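Side-chain contacts in endoglucanase, family GH5 (Zobellia galactanivorans, PDB 6GL2), which hydrolyses hemicellulosic polysaccharides, probably including mixed-linked glucans, as a glycoside hydrolase of family 5: residues A82-L85 / D86-A90; D125-S128 / K129-Q133; I91-F94 / A95-E99. All coordinates share one frame; numbering follows the deposited sequence. Where two conformers were deposited one is given.

Overall arrangement
The three contacts sit on two neighbouring outer helices of a closed eight-stranded (beta/alpha) TIM barrel. Interactions 1 and 3 follow each other along helix 82-96, their centres about 14 Å apart, and between them describe its opening turns and its C-terminal end. Interaction 2 lies on helix 117-137, with its centre about 17 Å from that of interaction 1 and about 25 Å from that of interaction 3; the nearest atoms are about 5 Å and 11 Å away respectively. R137, at the end of helix 117-137, still bridges the two helices through salt bridges to D86 and E89. All three contacts are remote from the magnesium-binding residues D240, T242 and D248, which hold no metal in this model.

Interaction 1 (A82-L85 / D86-A90); sequences ANWL and DKVEA
The backbone N of E89 donates to L85 O at 2.9 Å, with an N-H...O angle of 164°, an i to i+4 bond in the opening turns of helix 82-96. This helix is the crossover of the beta-alpha-beta unit that joins strands 61-64 and 101-105 of the TIM barrel. D86 N binds A82 O at an equal length, and K87 N reaches N83 O from above the carbonyl plane. V88 N meets W84 O nearly in line with its C=O bond at 3.0 Å, with the N-H pointing almost straight at the oxygen (170°).

The main side-chain contacts gather round W84. With CG anti to the backbone N (chi1 -174°), its indole stands beside the next turn, where V88 CG2 lies over one face. K87 comes across the ring system at about a right angle, and its CD meets W84 CE3 obliquely at 4.0 Å. Beyond that methylene the ammonium belongs to a salt bridge with E38, so the aliphatic part of K87 does the packing and its charge is engaged elsewhere. The indole also stacks on H71 and meets the ring of W68 nearly perpendicularly, and it is buried against M31 and V66 of the loops as well as these two rings.

The acidic face has a different geometry. D86 OD1 stands 3.3 Å from A82 O, two acceptors that cannot bond; the carboxylate instead pairs with R137, whose NH1 also takes E89 OE1, while E89 OE2 bonds to Y141 OH. V88 CG2, the methyl over the indole, also rests 3.4 Å from W84 O.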
loop_
_atom_site.group_PDB
_atom_site.type_symbol
_atom_site.label_atom_id
_atom_site.label_comp_id
_atom_site.label_asym_id
_atom_site.label_seq_id
_atom_site.Cartn_x
_atom_site.Cartn_y
_atom_site.Cartn_z
ATOM N N ALA A 82 -3.923 22.458 5.055
ATOM C CA ALA A 82 -3.173 22.718 3.848
ATOM C C ALA A 82 -1.703 22.405 3.948
ATOM O O ALA A 82 -1.140 21.843 3.015
ATOM C CB ALA A 82 -3.407 24.158 3.437
ATOM N N ASN A 83 -1.137 22.686 5.094
ATOM C CA ASN A 83 0.244 22.428 5.216
ATOM C C ASN A 83 0.616 20.941 5.277
ATOM O O ASN A 83 1.758 20.599 4.977
ATOM C CB ASN A 83 0.893 23.263 6.342
ATOM C CG ASN A 83 0.376 22.950 7.734
ATOM O OD1 ASN A 83 -0.513 22.139 7.956
ATOM N ND2 ASN A 83 0.994 23.638 8.726
ATOM N N TRP A 84 -0.337 20.115 5.678
ATOM C CA TRP A 84 -0.160 18.657 5.636
ATOM C C TRP A 84 -0.176 18.179 4.192
ATOM O O TRP A 84 0.688 17.388 3.780
ATOM C CB TRP A 84 -1.207 18.014 6.518
ATOM C CG TRP A 84 -1.021 16.527 6.643
ATOM C CD1 TRP A 84 -1.829 15.548 6.185
ATOM C CD2 TRP A 84 0.093 15.868 7.282
ATOM N NE1 TRP A 84 -1.379 14.325 6.568
ATOM C CE2 TRP A 84 -0.177 14.451 7.200
ATOM C CE3 TRP A 84 1.224 16.276 7.881
ATOM C CZ2 TRP A 84 0.650 13.524 7.823
ATOM C CZ3 TRP A 84 2.075 15.311 8.460
ATOM C CH2 TRP A 84 1.793 13.983 8.426
ATOM N N LEU A 85 -1.170 18.640 3.426
ATOM C CA LEU A 85 -1.148 18.355 2.005
ATOM C C LEU A 85 0.156 18.796 1.369
ATOM O O LEU A 85 0.625 18.107 0.467
ATOM C CB LEU A 85 -2.362 18.969 1.309
ATOM C CG LEU A 85 -3.693 18.312 1.582
ATOM C CD1 LEU A 85 -4.880 19.205 1.285
ATOM C CD2 LEU A 85 -3.872 17.083 0.765
ATOM N N ASP A 86 0.655 19.957 1.786
ATOM C CA ASP A 86 1.904 20.445 1.217
ATOM C C ASP A 86 3.023 19.406 1.441
ATOM O O ASP A 86 3.855 19.204 0.540
ATOM C CB ASP A 86 2.310 21.786 1.813
ATOM C CG ASP A 86 1.456 22.950 1.354
ATOM O OD1 ASP A 86 0.666 22.903 0.464
ATOM O OD2 ASP A 86 1.576 24.001 2.118
ATOM N N LYS A 87 3.125 18.912 2.662
ATOM C CA LYS A 87 4.139 17.900 2.972
ATOM C C LYS A 87 4.017 16.628 2.140
ATOM O O LYS A 87 5.027 16.087 1.700
ATOM C CB LYS A 87 4.172 17.580 4.444
ATOM C CG LYS A 87 4.599 18.751 5.322
ATOM C CD LYS A 87 4.448 18.406 6.790
ATOM C CE LYS A 87 5.562 19.049 7.581
ATOM N NZ LYS A 87 5.727 18.522 8.986
ATOM N N VAL A 88 2.806 16.139 2.029
ATOM C CA VAL A 88 2.575 14.982 1.218
ATOM C C VAL A 88 3.042 15.256 -0.210
ATOM O O VAL A 88 3.697 14.433 -0.866
ATOM C CB VAL A 88 1.112 14.516 1.282
ATOM C CG1 VAL A 88 0.874 13.378 0.270
ATOM C CG2 VAL A 88 0.690 14.194 2.700
ATOM N N GLU A 89 2.590 16.416 -0.735
ATOM C CA GLU A 89 2.932 16.753 -2.117
ATOM C C GLU A 89 4.448 16.864 -2.330
ATOM O O GLU A 89 4.933 16.466 -3.372
ATOM C CB GLU A 89 2.156 18.019 -2.481
ATOM C CG GLU A 89 2.376 18.471 -3.905
ATOM C CD GLU A 89 1.372 19.537 -4.403
ATOM O OE1 GLU A 89 0.922 20.293 -3.553
ATOM O OE2 GLU A 89 1.290 19.720 -5.670
ATOM N N ALA A 90 5.112 17.471 -1.382
ATOM C CA ALA A 90 6.524 17.592 -1.533
ATOM C C ALA A 90 7.221 16.235 -1.683
ATOM O O ALA A 90 8.106 16.094 -2.527
ATOM C CB ALA A 90 7.098 18.343 -0.360
#

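Interaction 2 (D125-S128 / K129-Q133); sequences DELS and KVWTQ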
loop_
_atom_site.group_PDB
_atom_site.type_symbol
_atom_site.label_atom_id
_atom_site.label_comp_id
_atom_site.label_asym_id
_atom_site.label_seq_id
_atom_site.Cartn_x
_atom_site.Cartn_y
_atom_site.Cartn_z
ATOM N N ASP A 125 -19.729 9.568 4.929
ATOM C CA ASP A 125 -19.773 11.019 4.768
ATOM C C ASP A 125 -18.331 11.658 4.829
ATOM O O ASP A 125 -17.939 12.476 4.019
ATOM C CB ASP A 125 -20.660 11.673 5.833
ATOM C CG ASP A 125 -22.177 11.362 5.701
ATOM O OD1 ASP A 125 -22.698 10.904 4.658
ATOM O OD2 ASP A 125 -22.790 11.513 6.825
ATOM N N GLU A 126 -17.599 11.265 5.874
ATOM C CA GLU A 126 -16.237 11.765 6.082
ATOM C C GLU A 126 -15.315 11.329 4.955
ATOM O O GLU A 126 -14.560 12.175 4.439
ATOM C CB GLU A 126 -15.688 11.318 7.451
ATOM C CG GLU A 126 -14.323 11.971 7.652
ATOM C CD GLU A 126 -13.797 11.907 9.078
ATOM O OE1 GLU A 126 -14.434 11.287 9.937
ATOM O OE2 GLU A 126 -12.677 12.500 9.220
ATOM N N LEU A 127 -15.379 10.083 4.564
ATOM C CA LEU A 127 -14.504 9.587 3.496
ATOM C C LEU A 127 -14.686 10.302 2.193
ATOM O O LEU A 127 -13.770 10.603 1.501
ATOM C CB LEU A 127 -14.691 8.084 3.265
ATOM C CG LEU A 127 -13.839 7.097 3.952
ATOM C CD1 LEU A 127 -14.240 5.713 3.396
ATOM C CD2 LEU A 127 -12.357 7.390 3.602
ATOM N N SER A 128 -15.952 10.587 1.865
ATOM C CA SER A 128 -16.234 11.291 0.629
ATOM C C SER A 128 -15.567 12.678 0.655
ATOM O O SER A 128 -14.929 13.072 -0.333
ATOM C CB SER A 128 -17.761 11.478 0.498
ATOM O OG SER A 128 -18.036 12.070 -0.742
ATOM N N LYS A 129 -15.668 13.385 1.765
ATOM C CA LYS A 129 -15.121 14.738 1.920
ATOM C C LYS A 129 -13.575 14.657 1.863
ATOM O O LYS A 129 -12.880 15.482 1.228
ATOM C CB LYS A 129 -15.512 15.377 3.220
ATOM C CG LYS A 129 -16.938 15.905 3.272
ATOM C CD LYS A 129 -17.217 16.891 2.185
ATOM C CE LYS A 129 -18.656 17.401 2.267
ATOM N NZ LYS A 129 -19.036 18.258 1.106
ATOM N N VAL A 130 -12.959 13.682 2.557
ATOM C CA VAL A 130 -11.507 13.570 2.633
ATOM C C VAL A 130 -10.984 13.198 1.268
ATOM O O VAL A 130 -10.021 13.828 0.825
ATOM C CB VAL A 130 -11.114 12.581 3.744
ATOM C CG1 VAL A 130 -9.599 12.230 3.675
ATOM C CG2 VAL A 130 -11.448 13.216 5.103
ATOM N N TRP A 131 -11.490 12.175 0.572
ATOM C CA TRP A 131 -11.020 11.811 -0.716
ATOM C C TRP A 131 -11.215 12.920 -1.732
ATOM O O TRP A 131 -10.401 13.092 -2.653
ATOM C CB TRP A 131 -11.480 10.415 -1.245
ATOM C CG TRP A 131 -10.456 9.379 -0.964
ATOM C CD1 TRP A 131 -10.558 8.284 -0.101
ATOM C CD2 TRP A 131 -9.121 9.364 -1.474
ATOM N NE1 TRP A 131 -9.376 7.601 -0.070
ATOM C CE2 TRP A 131 -8.455 8.211 -0.900
ATOM C CE3 TRP A 131 -8.430 10.152 -2.386
ATOM C CZ2 TRP A 131 -7.129 7.952 -1.132
ATOM C CZ3 TRP A 131 -7.129 9.856 -2.630
ATOM C CH2 TRP A 131 -6.460 8.756 -2.046
ATOM N N THR A 132 -12.345 13.641 -1.665
ATOM C CA THR A 132 -12.485 14.756 -2.570
ATOM C C THR A 132 -11.312 15.753 -2.449
ATOM O O THR A 132 -10.808 16.202 -3.452
ATOM C CB THR A 132 -13.837 15.446 -2.353
ATOM O OG1 THR A 132 -14.883 14.523 -2.704
ATOM C CG2 THR A 132 -13.994 16.688 -3.269
ATOM N N GLN A 133 -10.958 16.053 -1.221
ATOM C CA GLN A 133 -9.888 16.956 -0.971
ATOM C C GLN A 133 -8.520 16.489 -1.427
ATOM O O GLN A 133 -7.736 17.248 -1.996
ATOM C CB GLN A 133 -9.843 17.409 0.447
ATOM C CG GLN A 133 -11.051 18.196 0.883
ATOM C CD GLN A 133 -10.978 18.378 2.384
ATOM O OE1 GLN A 133 -10.195 19.227 2.849
ATOM N NE2 GLN A 133 -11.787 17.652 3.132
#
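The W131 indole is approached obliquely by L127, whose CD2 methyl lies 4.2 Å from W131 CD1, an apolar contact one turn apart on helix 117-137, the crossover between barrel strands 101-105 and 145-148. The same ring meets F147 of the latter strand with the planes inclined at about 45°, and its NE1 donates to T149 O, which helps fix its rotation. L127 and W131 both touch helix 167-186, so this flank faces the neighbouring helix of the barrel.

The carboxamide of Q133 is the second flat group. K129 O lies close to its plane, 3.1 Å from Q133 NE2, yet NE2 stands well above the plane of that carbonyl, 68° out of it. Q133 N binds K129 O from the opposite face. NE2 also donates to Y78 O, while OE1 accepts from I80 N.

S128 O is gripped in a similar way. T132 N donates to it at 3.0 Å and T132 OG1 at 2.8 Å, from opposite faces of the carbonyl plane; the hydroxyl is folded back beside its own backbone N (chi1 -65°), which brings OG1 to the carbonyl of the preceding turn. On a further flank E126 and V130 run side by side, E126 CG and V130 CG2 4.0 Å apart.

The carbonyl oxygens of S128 and K129 thus each take a backbone and a side-chain donor, probably restricting the rotation of the T132 and Q133 side chains.

Interaction 3 (I91-F94 / A95-E99); sequences IANF and ALENE
The side chains of N93 and L96 are turned obliquely to each other across the last turn of helix 82-96, which closes in a Schellman motif before the chain enters strand 101-105 of the TIM barrel. L96 leans back over the preceding turn: its CG is anti to the carbonyl carbon (chi1 -65°) and comes 3.3 Å from A92 O. That oxygen also accepts L96 N at 2.9 Å, in the carbonyl plane, so one residue covers it with both backbone and side chain. The isobutyl group continues onto Y141 and Y144.

F94 points a different way, its ring lying against K48 and I51 of helix 48-57, with I91 N 4.3 Å above one face and offset toward the rim. On the inner side, A92 and A95 lie against the barrel: A92 touches L64 and A95 touches L62 of strand 61-64, and both meet V102 of strand 101-105. E97 N still bonds to N93 O at 2.9 Å.

N98 changes the pattern. Its backbone N turns to A95 O at 3.0 Å, and the side-chain ND2 takes the donor's place at F94 O, 2.9 Å away with an N-H...O angle of 155°. The same amide nitrogen donates to D52 OD1 of helix 48-57, tying the helix end to its neighbour. With an alanine at N98, F94 O would probably lose its side-chain donor and D52 its amide partner, leaving the final turn less firmly joined to helix 48-57. E99, at positive phi (72°), completes the reversal as its N donates to L96 O at 2.9 Å.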
loop_
_atom_site.group_PDB
_atom_site.type_symbol
_atom_site.label_atom_id
_atom_site.label_comp_id
_atom_site.label_asym_id
_atom_site.label_seq_id
_atom_site.Cartn_x
_atom_site.Cartn_y
_atom_site.Cartn_z
ATOM N N ILE A 91 6.863 15.272 -0.826
ATOM C CA ILE A 91 7.488 13.961 -0.913
ATOM C C ILE A 91 7.122 13.256 -2.187
ATOM O O ILE A 91 7.911 12.630 -2.873
ATOM C CB ILE A 91 7.192 13.112 0.330
ATOM C CG1 ILE A 91 7.642 13.770 1.589
ATOM C CG2 ILE A 91 7.715 11.675 0.172
ATOM C CD1 ILE A 91 7.097 13.183 2.863
ATOM N N ALA A 92 5.849 13.383 -2.561
ATOM C CA ALA A 92 5.447 12.822 -3.841
ATOM C C ALA A 92 6.308 13.312 -5.004
ATOM O O ALA A 92 6.703 12.579 -5.905
ATOM C CB ALA A 92 3.972 13.089 -4.113
ATOM N N ASN A 93 6.538 14.623 -5.000
ATOM C CA ASN A 93 7.396 15.228 -6.046
ATOM C C ASN A 93 8.797 14.784 -5.967
ATOM O O ASN A 93 9.407 14.590 -7.023
ATOM C CB ASN A 93 7.318 16.762 -6.013
ATOM C CG ASN A 93 6.118 17.205 -6.754
ATOM O OD1 ASN A 93 5.142 17.507 -6.210
ATOM N ND2 ASN A 93 6.120 16.972 -8.074
ATOM N N PHE A 94 9.343 14.470 -4.800
ATOM C CA PHE A 94 10.701 13.919 -4.702
ATOM C C PHE A 94 10.768 12.644 -5.562
ATOM O O PHE A 94 11.772 12.371 -6.237
ATOM C CB PHE A 94 11.122 13.527 -3.325
ATOM C CG PHE A 94 11.195 14.632 -2.301
ATOM C CD1 PHE A 94 11.400 15.937 -2.609
ATOM C CD2 PHE A 94 11.073 14.298 -0.960
ATOM C CE1 PHE A 94 11.489 16.945 -1.588
ATOM C CE2 PHE A 94 11.130 15.275 0.007
ATOM C CZ PHE A 94 11.353 16.520 -0.357
ATOM N N ALA A 95 9.800 11.776 -5.434
ATOM C CA ALA A 95 9.674 10.522 -6.186
ATOM C C ALA A 95 9.439 10.737 -7.664
ATOM O O ALA A 95 10.091 10.148 -8.547
ATOM C CB ALA A 95 8.655 9.606 -5.572
ATOM N N LEU A 96 8.445 11.566 -7.963
ATOM C CA LEU A 96 8.123 11.829 -9.361
ATOM C C LEU A 96 9.266 12.406 -10.120
ATOM O O LEU A 96 9.517 12.022 -11.296
ATOM C CB LEU A 96 6.882 12.763 -9.520
ATOM C CG LEU A 96 5.567 12.152 -8.997
ATOM C CD1 LEU A 96 4.498 13.273 -8.808
ATOM C CD2 LEU A 96 5.035 10.978 -9.874
ATOM N N GLU A 97 10.047 13.268 -9.522
ATOM C CA GLU A 97 11.303 13.864 -10.103
ATOM C C GLU A 97 12.362 12.856 -10.394
ATOM O O GLU A 97 13.276 13.098 -11.210
ATOM C CB GLU A 97 11.873 14.915 -9.154
ATOM C CG GLU A 97 11.038 16.185 -9.112
ATOM C CD GLU A 97 11.189 17.018 -7.883
ATOM O OE1 GLU A 97 12.103 16.774 -7.074
ATOM O OE2 GLU A 97 10.314 17.932 -7.804
ATOM N N ASN A 98 12.322 11.692 -9.731
ATOM C CA ASN A 98 13.174 10.565 -9.893
ATOM C C ASN A 98 12.606 9.575 -10.904
ATOM O O ASN A 98 13.078 8.441 -10.961
ATOM C CB ASN A 98 13.479 9.900 -8.551
ATOM C CG ASN A 98 14.636 10.522 -7.827
ATOM O OD1 ASN A 98 15.822 10.353 -8.215
ATOM N ND2 ASN A 98 14.381 11.251 -6.755
ATOM N N GLU A 99 11.547 9.973 -11.595
ATOM C CA GLU A 99 10.944 9.133 -12.599
ATOM C C GLU A 99 10.177 7.944 -12.008
ATOM O O GLU A 99 9.963 6.951 -12.713
ATOM C CB GLU A 99 11.940 8.716 -13.711
ATOM C CG GLU A 99 12.606 9.943 -14.361
ATOM C CD GLU A 99 11.540 10.874 -14.915
ATOM O OE1 GLU A 99 10.893 10.487 -15.907
ATOM O OE2 GLU A 99 11.316 11.960 -14.372
#